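Local coordinates for protein bacteriophage virulence determinant (Salmonella enterica subsp. enterica serovar Typhimurium str. 14028S, PDB 6GGR) that is a phage-encoded secreted effector of the PipA family, probably a zinc metalloprotease that cleaves NF-kappaB subunits in infected host cells, at residues 38-49 / 71-82. Numbering follows the deposited sequence.
Sequences ARLEPMCLAEYL and REVLSRILEDAY
Leu-45 fills the angle between Leu-78 and Tyr-82 on the helix 64-84. Its CD1 lies 3.5 Å from CB of Tyr-82 and also meets the carbonyl O of Leu-78, while CD2 sits over one face of the tyrosine ring, offset toward the rim. With CG turned away from its backbone N (chi1 -159°), Tyr-82 sends its ring out among Ala-38, Leu-40 and Pro-42. Its hydroxyl accepts the backbone N-H of Leu-40, a fairly straight but long bond (N to OH 3.3 Å), and is also hydrogen-bonded to Asn-93 of the helix 86-100. The side chain of Leu-40 crosses that of Tyr-82 at about a right angle, with CB 3.9 Å from CZ. Further along, CD1 of Leu-78 reaches CA of Ala-46 at 3.8 Å, and CD2 of Leu-49 touches the ends of both Leu-74 and Leu-78. The axes of 45-49 and 71-82 cross at 112°, a steep crossing in which the small Ala-46 allows its backbone to approach Ser-75. Leu-74 also packs on Phe-164 of helix 160-173, whose His-166 and His-170, spaced as in the HExxH helix of zincins, bind zinc together with Asp-177, although this chain carries no metal in the model. At the edge of the core the extended chain of Arg-71 carries its guanidinium face over CB of Ala-46, 3.3 Å from NH2.

Toward solvent the packing thins into side chains that meet at a slant. Beside Pro-42, whose CB rests on the aliphatic CG of Glu-79, the extended glutamate brings OE2 to 3.5 Å from CG of Met-43. Glu-47 provides an opposite charge near Arg-71, yet its OE2 stays 4.5 Å from NH2 of Arg-71 and well out of the guanidinium plane, leaving at most a diffuse attraction.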
loop_
_atom_site.group_PDB
_atom_site.type_symbol
_atom_site.label_atom_id
_atom_site.label_comp_id
_atom_site.label_asym_id
_atom_site.label_seq_id
_atom_site.Cartn_x
_atom_site.Cartn_y
_atom_site.Cartn_z
ATOM N N ALA B 38 11.555 -22.719 21.408
ATOM C CA ALA B 38 12.011 -21.407 21.868
ATOM C C ALA B 38 13.511 -21.458 22.154
ATOM O O ALA B 38 13.972 -21.332 23.291
ATOM C CB ALA B 38 11.225 -20.978 23.098
ATOM N N ARG B 39 14.283 -21.642 21.083
ATOM C CA ARG B 39 15.724 -21.804 21.211
ATOM C C ARG B 39 16.507 -20.516 20.981
ATOM O O ARG B 39 17.698 -20.475 21.302
ATOM C CB ARG B 39 16.228 -22.889 20.250
ATOM C CG ARG B 39 16.022 -22.620 18.773
ATOM C CD ARG B 39 16.700 -23.713 17.953
ATOM N NE ARG B 39 16.155 -23.843 16.602
ATOM C CZ ARG B 39 16.646 -23.248 15.518
ATOM N NH1 ARG B 39 16.068 -23.443 14.339
ATOM N NH2 ARG B 39 17.711 -22.458 15.601
ATOM N N LEU B 40 15.878 -19.471 20.447
ATOM C CA LEU B 40 16.507 -18.163 20.340
ATOM C C LEU B 40 16.084 -17.290 21.515
ATOM O O LEU B 40 15.021 -17.483 22.111
ATOM C CB LEU B 40 16.134 -17.472 19.028
ATOM C CG LEU B 40 16.162 -18.307 17.748
ATOM C CD1 LEU B 40 15.827 -17.428 16.555
ATOM C CD2 LEU B 40 17.505 -18.982 17.551
ATOM N N GLU B 41 16.932 -16.317 21.840
ATOM C CA GLU B 41 16.655 -15.411 22.946
ATOM C C GLU B 41 15.796 -14.253 22.449
ATOM O O GLU B 41 16.244 -13.500 21.576
ATOM C CB GLU B 41 17.948 -14.888 23.548
ATOM C CG GLU B 41 17.870 -14.634 25.052
ATOM C CD GLU B 41 17.255 -13.292 25.391
ATOM O OE1 GLU B 41 17.697 -12.272 24.820
ATOM O OE2 GLU B 41 16.326 -13.261 26.223
ATOM N N PRO B 42 14.572 -14.072 22.964
ATOM C CA PRO B 42 13.683 -13.036 22.400
ATOM C C PRO B 42 14.285 -11.639 22.335
ATOM O O PRO B 42 14.079 -10.934 21.340
ATOM C CB PRO B 42 12.475 -13.080 23.345
ATOM C CG PRO B 42 12.445 -14.470 23.842
ATOM C CD PRO B 42 13.881 -14.890 23.975
ATOM N N MET B 43 15.007 -11.208 23.368
ATOM C CA MET B 43 15.519 -9.841 23.393
ATOM C C MET B 43 16.652 -9.604 22.400
ATOM O O MET B 43 17.200 -8.497 22.380
ATOM C CB MET B 43 15.980 -9.488 24.809
ATOM C CG MET B 43 14.854 -8.997 25.707
ATOM S SD MET B 43 15.269 -9.025 27.464
ATOM C CE MET B 43 14.970 -10.748 27.854
ATOM N N CYS B 44 17.014 -10.595 21.584
ATOM C CA CYS B 44 18.007 -10.426 20.531
ATOM C C CYS B 44 17.417 -10.558 19.133
ATOM O O CYS B 44 18.165 -10.483 18.151
ATOM C CB CYS B 44 19.138 -11.446 20.704
ATOM S SG CYS B 44 20.112 -11.225 22.208
ATOM N N LEU B 45 16.100 -10.747 19.015
ATOM C CA LEU B 45 15.489 -10.954 17.706
ATOM C C LEU B 45 15.619 -9.716 16.827
ATOM O O LEU B 45 15.802 -9.828 15.609
ATOM C CB LEU B 45 14.016 -11.325 17.872
ATOM C CG LEU B 45 13.713 -12.594 18.667
ATOM C CD1 LEU B 45 12.233 -12.655 19.004
ATOM C CD2 LEU B 45 14.128 -13.828 17.895
ATOM N N ALA B 46 15.509 -8.526 17.422
ATOM C CA ALA B 46 15.634 -7.296 16.648
ATOM C C ALA B 46 16.993 -7.216 15.961
ATOM O O ALA B 46 17.079 -6.931 14.760
ATOM C CB ALA B 46 15.418 -6.086 17.556
ATOM N N GLU B 47 18.070 -7.454 16.716
ATOM C CA GLU B 47 19.405 -7.469 16.123
ATOM C C GLU B 47 19.517 -8.540 15.047
ATOM O O GLU B 47 20.216 -8.354 14.043
ATOM C CB GLU B 47 20.460 -7.692 17.209
ATOM C CG GLU B 47 20.942 -6.416 17.885
ATOM C CD GLU B 47 21.805 -6.684 19.104
ATOM O OE1 GLU B 47 22.468 -7.742 19.149
ATOM O OE2 GLU B 47 21.814 -5.836 20.023
ATOM N N TYR B 48 18.838 -9.672 15.238
ATOM C CA TYR B 48 18.892 -10.741 14.247
ATOM C C TYR B 48 18.179 -10.350 12.958
ATOM O O TYR B 48 18.567 -10.803 11.876
ATOM C CB TYR B 48 18.275 -12.023 14.813
ATOM C CG TYR B 48 18.967 -12.587 16.044
ATOM C CD1 TYR B 48 20.208 -12.114 16.456
ATOM C CD2 TYR B 48 18.377 -13.602 16.789
ATOM C CE1 TYR B 48 20.834 -12.629 17.574
ATOM C CE2 TYR B 48 18.998 -14.123 17.910
ATOM C CZ TYR B 48 20.226 -13.632 18.296
ATOM O OH TYR B 48 20.854 -14.142 19.410
ATOM N N LEU B 49 17.143 -9.518 13.047
ATOM C CA LEU B 49 16.361 -9.150 11.873
ATOM C C LEU B 49 16.861 -7.867 11.215
ATOM O O LEU B 49 16.839 -7.762 9.984
ATOM C CB LEU B 49 14.886 -8.992 12.254
ATOM C CG LEU B 49 13.897 -8.703 11.119
ATOM C CD1 LEU B 49 13.599 -9.959 10.318
ATOM C CD2 LEU B 49 12.614 -8.095 11.663
ATOM N N ARG B 71 12.296 0.891 16.053
ATOM C CA ARG B 71 13.021 -0.310 16.459
ATOM C C ARG B 71 12.620 -0.749 17.863
ATOM O O ARG B 71 12.480 -1.948 18.131
ATOM C CB ARG B 71 14.530 -0.072 16.399
ATOM C CG ARG B 71 15.332 -1.365 16.393
ATOM C CD ARG B 71 16.765 -1.173 16.863
ATOM N NE ARG B 71 17.490 -2.443 16.859
ATOM C CZ ARG B 71 17.531 -3.298 17.877
ATOM N NH1 ARG B 71 16.895 -3.036 19.012
ATOM N NH2 ARG B 71 18.215 -4.427 17.760
ATOM N N GLU B 72 12.456 0.207 18.780
ATOM C CA GLU B 72 12.003 -0.124 20.127
ATOM C C GLU B 72 10.661 -0.848 20.083
ATOM O O GLU B 72 10.475 -1.878 20.738
ATOM C CB GLU B 72 11.912 1.151 20.967
ATOM C CG GLU B 72 11.592 0.918 22.436
ATOM C CD GLU B 72 10.106 0.976 22.739
ATOM O OE1 GLU B 72 9.394 1.786 22.106
ATOM O OE2 GLU B 72 9.650 0.211 23.613
ATOM N N VAL B 73 9.714 -0.323 19.302
ATOM C CA VAL B 73 8.409 -0.966 19.167
ATOM C C VAL B 73 8.557 -2.326 18.497
ATOM O O VAL B 73 7.960 -3.319 18.926
ATOM C CB VAL B 73 7.441 -0.055 18.392
ATOM C CG1 VAL B 73 6.122 -0.778 18.091
ATOM C CG2 VAL B 73 7.177 1.215 19.181
ATOM N N LEU B 74 9.351 -2.387 17.425
ATOM C CA LEU B 74 9.547 -3.652 16.724
ATOM C C LEU B 74 10.131 -4.705 17.655
ATOM O O LEU B 74 9.741 -5.877 17.602
ATOM C CB LEU B 74 10.455 -3.446 15.509
ATOM C CG LEU B 74 10.817 -4.704 14.716
ATOM C CD1 LEU B 74 9.573 -5.437 14.245
ATOM C CD2 LEU B 74 11.697 -4.361 13.532
ATOM N N SER B 75 11.061 -4.305 18.524
ATOM C CA SER B 75 11.687 -5.257 19.434
ATOM C C SER B 75 10.674 -5.834 20.416
ATOM O O SER B 75 10.678 -7.042 20.682
ATOM C CB SER B 75 12.839 -4.584 20.180
ATOM O OG SER B 75 13.448 -5.480 21.094
ATOM N N ARG B 76 9.805 -4.988 20.976
ATOM C CA ARG B 76 8.770 -5.480 21.879
ATOM C C ARG B 76 7.884 -6.503 21.182
ATOM O O ARG B 76 7.623 -7.587 21.714
ATOM C CB ARG B 76 7.918 -4.320 22.397
ATOM C CG ARG B 76 8.675 -3.244 23.153
ATOM C CD ARG B 76 7.713 -2.234 23.766
ATOM N NE ARG B 76 6.869 -1.582 22.763
ATOM C CZ ARG B 76 5.666 -2.011 22.386
ATOM N NH1 ARG B 76 5.137 -3.106 22.917
ATOM N NH2 ARG B 76 4.983 -1.339 21.467
ATOM N N ILE B 77 7.411 -6.169 19.981
ATOM C CA ILE B 77 6.475 -7.034 19.267
ATOM C C ILE B 77 7.138 -8.355 18.900
ATOM O O ILE B 77 6.537 -9.426 19.040
ATOM C CB ILE B 77 5.929 -6.294 18.031
ATOM C CG1 ILE B 77 4.989 -5.172 18.487
ATOM C CG2 ILE B 77 5.208 -7.255 17.080
ATOM C CD1 ILE B 77 4.611 -4.193 17.402
ATOM N N LEU B 78 8.384 -8.303 18.424
ATOM C CA LEU B 78 9.122 -9.530 18.141
ATOM C C LEU B 78 9.242 -10.388 19.393
ATOM O O LEU B 78 9.031 -11.604 19.352
ATOM C CB LEU B 78 10.509 -9.193 17.595
ATOM C CG LEU B 78 10.583 -8.602 16.189
ATOM C CD1 LEU B 78 11.976 -8.053 15.931
ATOM C CD2 LEU B 78 10.221 -9.646 15.149
ATOM N N GLU B 79 9.587 -9.762 20.518
ATOM C CA GLU B 79 9.727 -10.489 21.772
ATOM C C GLU B 79 8.413 -11.153 22.173
ATOM O O GLU B 79 8.387 -12.340 22.523
ATOM C CB GLU B 79 10.215 -9.529 22.860
ATOM C CG GLU B 79 10.269 -10.108 24.260
ATOM C CD GLU B 79 10.936 -9.164 25.245
ATOM O OE1 GLU B 79 10.968 -7.944 24.972
ATOM O OE2 GLU B 79 11.432 -9.640 26.288
ATOM N N ASP B 80 7.309 -10.402 22.127
ATOM C CA ASP B 80 6.013 -10.968 22.492
ATOM C C ASP B 80 5.614 -12.093 21.548
ATOM O O ASP B 80 5.103 -13.130 21.987
ATOM C CB ASP B 80 4.939 -9.880 22.492
ATOM C CG ASP B 80 5.060 -8.937 23.669
ATOM O OD1 ASP B 80 5.644 -9.336 24.699
ATOM O OD2 ASP B 80 4.565 -7.796 23.567
ATOM N N ALA B 81 5.825 -11.903 20.244
ATOM C CA ALA B 81 5.417 -12.914 19.275
ATOM C C ALA B 81 6.192 -14.211 19.468
ATOM O O ALA B 81 5.627 -15.304 19.344
ATOM C CB ALA B 81 5.613 -12.389 17.855
ATOM N N TYR B 82 7.486 -14.113 19.766
ATOM C CA TYR B 82 8.290 -15.318 19.935
ATOM C C TYR B 82 7.945 -16.040 21.232
ATOM O O TYR B 82 7.909 -17.275 21.271
ATOM C CB TYR B 82 9.773 -14.964 19.898
ATOM C CG TYR B 82 10.670 -16.137 19.572
ATOM C CD1 TYR B 82 10.920 -16.499 18.256
ATOM C CD2 TYR B 82 11.262 -16.883 20.580
ATOM C CE1 TYR B 82 11.737 -17.568 17.954
ATOM C CE2 TYR B 82 12.084 -17.951 20.288
ATOM C CZ TYR B 82 12.316 -18.291 18.974
ATOM O OH TYR B 82 13.133 -19.358 18.686
#